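PDB 4NES: UDP-N-acetylglucosamine 2-epimerase from Methanocaldococcus jannaschii, which probably interconverts UDP-N-acetylglucosamine and UDP-N-acetylmannosamine by reversible epimerization at C-2 of the sugar. Local coordinates for residues R243-L248 against N252-L257. Sequence-based numbering, arbitrary orientation.
Sequences RTKKRL and NLFDKL. With UD1 (uridine-diphosphate-N-acetylglucosamine), chain B.
Leu248 O takes two backbone N-H groups from the chain that turns back after its helix. The bond from Leu253 N is short (2.7 Å) and nearly straight, whereas Phe254 N, 3.2 Å from Leu248 O, approaches from above the carbonyl plane in a less linear bond. The first belongs to a Schellman motif in which Asn252, with positive phi, is the C-prime residue that ends helix 242-250.

Leu248 sends its two methyls to different residues of 252-257. Its CG lies beside the backbone N (chi1 -75°), and from there CD2 meets Leu253 CB at 3.7 Å while CD1 touches Leu257 CD1, also at 3.7 Å; both leucines cross it at about a right angle. Leu248 CB sits at the edge of the Phe254 ring, near its plane. Lys245 runs extended past the far end of that ring, with CE 3.9 Å from Phe254 CZ.

From the first turns of the helix, Arg243 and Lys246 reach UDP-GlcNAc. Arg243 NH1 donates to the diphosphate oxygen O1B (2.9 Å), and Lys246 NZ, on a chain bent at chi3 (70°), bonds ribose O2' and, weakly, O3B. Asp213 forms salt bridges with Arg243 and Arg247, consistent with holding the Arg243 guanidinium toward the diphosphate.

The turn thus joins a nucleotide-binding helix to helix 254-259 in the domain of this GT-B fold built on the six-stranded parallel sheet. Leu248 and Leu253 pack on Leu218 of helix 215-232, and Leu257 reaches both that helix and Ile263 and Ile265 of strand 263-266, at one edge of that sheet within this chain.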
loop_
_atom_site.group_PDB
_atom_site.type_symbol
_atom_site.label_atom_id
_atom_site.label_comp_id
_atom_site.label_asym_id
_atom_site.label_seq_id
_atom_site.Cartn_x
_atom_site.Cartn_y
_atom_site.Cartn_z
ATOM N N ARG A 243 4.972 24.297 -5.898
ATOM C CA ARG A 243 5.118 23.986 -4.475
ATOM C C ARG A 243 6.235 24.833 -3.879
ATOM O O ARG A 243 6.095 25.432 -2.807
ATOM C CB ARG A 243 5.466 22.511 -4.294
ATOM C CG ARG A 243 5.430 22.042 -2.852
ATOM C CD ARG A 243 6.184 20.732 -2.674
ATOM N NE ARG A 243 5.887 20.136 -1.373
ATOM C CZ ARG A 243 5.001 19.169 -1.179
ATOM N NH1 ARG A 243 4.325 18.647 -2.201
ATOM N NH2 ARG A 243 4.794 18.711 0.047
ATOM N N THR A 244 7.355 24.881 -4.582
ATOM C CA THR A 244 8.539 25.569 -4.104
ATOM C C THR A 244 8.344 27.078 -4.037
ATOM O O THR A 244 8.810 27.720 -3.093
ATOM C CB THR A 244 9.724 25.205 -4.987
ATOM O OG1 THR A 244 9.800 23.775 -5.055
ATOM C CG2 THR A 244 11.026 25.775 -4.434
ATOM N N LYS A 245 7.650 27.642 -5.021
ATOM C CA LYS A 245 7.333 29.067 -4.983
ATOM C C LYS A 245 6.515 29.388 -3.737
ATOM O O LYS A 245 6.784 30.374 -3.042
ATOM C CB LYS A 245 6.570 29.476 -6.245
ATOM C CG LYS A 245 6.334 30.979 -6.348
ATOM C CD LYS A 245 5.771 31.363 -7.706
ATOM C CE LYS A 245 5.757 32.875 -7.878
ATOM N NZ LYS A 245 5.327 33.280 -9.244
ATOM N N LYS A 246 5.536 28.534 -3.447
ATOM C CA LYS A 246 4.635 28.739 -2.316
ATOM C C LYS A 246 5.415 28.671 -1.013
ATOM O O LYS A 246 5.228 29.508 -0.121
ATOM C CB LYS A 246 3.511 27.699 -2.336
ATOM C CG LYS A 246 2.615 27.730 -1.105
ATOM C CD LYS A 246 1.482 26.727 -1.234
ATOM C CE LYS A 246 1.993 25.304 -1.137
ATOM N NZ LYS A 246 0.863 24.343 -1.229
ATOM N N ARG A 247 6.311 27.694 -0.910
ATOM C CA ARG A 247 7.129 27.539 0.292
ATOM C C ARG A 247 8.150 28.662 0.452
ATOM O O ARG A 247 8.360 29.148 1.563
ATOM C CB ARG A 247 7.851 26.191 0.296
ATOM C CG ARG A 247 6.935 24.983 0.397
ATOM C CD ARG A 247 6.168 24.975 1.705
ATOM N NE ARG A 247 5.431 23.727 1.867
ATOM C CZ ARG A 247 4.613 23.474 2.881
ATOM N NH1 ARG A 247 4.431 24.384 3.830
ATOM N NH2 ARG A 247 3.987 22.308 2.958
ATOM N N LEU A 248 8.790 29.070 -0.641
ATOM C CA LEU A 248 9.757 30.164 -0.576
ATOM C C LEU A 248 9.114 31.443 -0.054
ATOM O O LEU A 248 9.724 32.177 0.728
ATOM C CB LEU A 248 10.405 30.416 -1.938
ATOM C CG LEU A 248 11.455 29.381 -2.339
ATOM C CD1 LEU A 248 11.739 29.473 -3.828
ATOM C CD2 LEU A 248 12.734 29.584 -1.533
ATOM N N ASN A 252 9.655 33.398 3.652
ATOM C CA ASN A 252 10.300 34.676 3.337
ATOM C C ASN A 252 11.688 34.542 2.712
ATOM O O ASN A 252 12.629 35.219 3.118
ATOM C CB ASN A 252 10.354 35.590 4.567
ATOM C CG ASN A 252 9.355 36.726 4.491
ATOM O OD1 ASN A 252 8.236 36.619 4.994
ATOM N ND2 ASN A 252 9.754 37.824 3.857
ATOM N N LEU A 253 11.804 33.664 1.720
ATOM C CA LEU A 253 13.058 33.490 0.997
ATOM C C LEU A 253 12.921 33.897 -0.464
ATOM O O LEU A 253 13.922 34.104 -1.150
ATOM C CB LEU A 253 13.527 32.037 1.070
ATOM C CG LEU A 253 14.021 31.511 2.415
ATOM C CD1 LEU A 253 14.307 30.013 2.316
ATOM C CD2 LEU A 253 15.267 32.267 2.845
ATOM N N PHE A 254 11.683 34.005 -0.940
ATOM C CA PHE A 254 11.448 34.295 -2.349
ATOM C C PHE A 254 12.048 35.626 -2.772
ATOM O O PHE A 254 12.774 35.690 -3.762
ATOM C CB PHE A 254 9.959 34.260 -2.697
ATOM C CG PHE A 254 9.695 34.297 -4.176
ATOM C CD1 PHE A 254 9.936 33.177 -4.960
ATOM C CD2 PHE A 254 9.235 35.454 -4.789
ATOM C CE1 PHE A 254 9.710 33.203 -6.320
ATOM C CE2 PHE A 254 9.007 35.485 -6.154
ATOM C CZ PHE A 254 9.245 34.359 -6.919
ATOM N N ASP A 255 11.752 36.682 -2.021
ATOM C CA ASP A 255 12.253 38.009 -2.359
ATOM C C ASP A 255 13.783 38.086 -2.377
ATOM O O ASP A 255 14.358 38.850 -3.144
ATOM C CB ASP A 255 11.654 39.068 -1.429
ATOM C CG ASP A 255 10.263 39.492 -1.854
ATOM O OD1 ASP A 255 9.643 38.776 -2.670
ATOM O OD2 ASP A 255 9.787 40.539 -1.366
ATOM N N LYS A 256 14.442 37.277 -1.556
ATOM C CA LYS A 256 15.902 37.211 -1.586
ATOM C C LYS A 256 16.468 36.607 -2.876
ATOM O O LYS A 256 17.511 37.045 -3.357
ATOM C CB LYS A 256 16.433 36.481 -0.354
ATOM C CG LYS A 256 16.406 37.344 0.889
ATOM C CD LYS A 256 16.420 36.511 2.156
ATOM C CE LYS A 256 15.288 36.927 3.083
ATOM N NZ LYS A 256 15.180 36.042 4.276
ATOM N N LEU A 257 15.787 35.606 -3.438
ATOM C CA LEU A 257 16.201 35.033 -4.719
ATOM C C LEU A 257 16.020 36.043 -5.843
ATOM O O LEU A 257 16.929 36.272 -6.641
ATOM C CB LEU A 257 15.394 33.776 -5.053
ATOM C CG LEU A 257 15.642 32.465 -4.311
ATOM C CD1 LEU A 257 14.691 31.409 -4.842
ATOM C CD2 LEU A 257 17.077 31.993 -4.453
HETATM C "C1'" UD1 B . 4.116 15.694 -6.928
HETATM C "C2'" UD1 B . 4.626 14.338 -6.549
HETATM C "C3'" UD1 B . 6.062 14.237 -6.739
HETATM C "C4'" UD1 B . 6.499 14.621 -8.087
HETATM C "C5'" UD1 B . 5.913 15.955 -8.474
HETATM C "C6'" UD1 B . 6.159 16.294 -9.895
HETATM C "C7'" UD1 B . 3.263 13.220 -4.685
HETATM C "C8'" UD1 B . 3.086 13.037 -3.207
HETATM N "N2'" UD1 B . 4.341 14.081 -5.114
HETATM O "O1'" UD1 B . 4.685 16.638 -6.093
HETATM O "O3'" UD1 B . 6.486 12.890 -6.459
HETATM O "O4'" UD1 B . 7.914 14.688 -8.162
HETATM O "O5'" UD1 B . 4.498 15.956 -8.308
HETATM O "O6'" UD1 B . 6.295 17.642 -10.152
HETATM O "O7'" UD1 B . 2.512 12.659 -5.488
HETATM N N1 UD1 B . 0.610 23.026 -7.365
HETATM C C2 UD1 B . 0.146 23.949 -8.209
HETATM N N3 UD1 B . -0.285 23.602 -9.420
HETATM C C4 UD1 B . -0.279 22.323 -9.817
HETATM C C5 UD1 B . 0.200 21.337 -8.966
HETATM C C6 UD1 B . 0.655 21.718 -7.715
HETATM O O2 UD1 B . 0.120 25.122 -7.888
HETATM O O4 UD1 B . -0.727 21.988 -11.062
HETATM C C1B UD1 B . 1.111 23.396 -6.020
HETATM C C2B UD1 B . 0.068 23.493 -4.981
HETATM O "O2'" UD1 B . 0.395 24.523 -4.082
HETATM C C3B UD1 B . 0.143 22.213 -4.314
HETATM C C4B UD1 B . 1.602 21.941 -4.332
HETATM O O4B UD1 B . 2.081 22.452 -5.561
HETATM O O3B UD1 B . -0.397 22.194 -3.016
HETATM C C5B UD1 B . 1.921 20.492 -4.244
HETATM O O5B UD1 B . 1.262 19.676 -5.180
HETATM P PA UD1 B . 1.302 18.131 -5.039
HETATM O O1A UD1 B . 0.684 17.752 -3.729
HETATM O O2A UD1 B . 0.587 17.528 -6.204
HETATM O O3A UD1 B . 2.796 17.674 -4.960
HETATM P PB UD1 B . 4.039 18.061 -5.881
HETATM O O1B UD1 B . 4.988 18.858 -5.048
HETATM O O2B UD1 B . 3.586 18.680 -7.176
#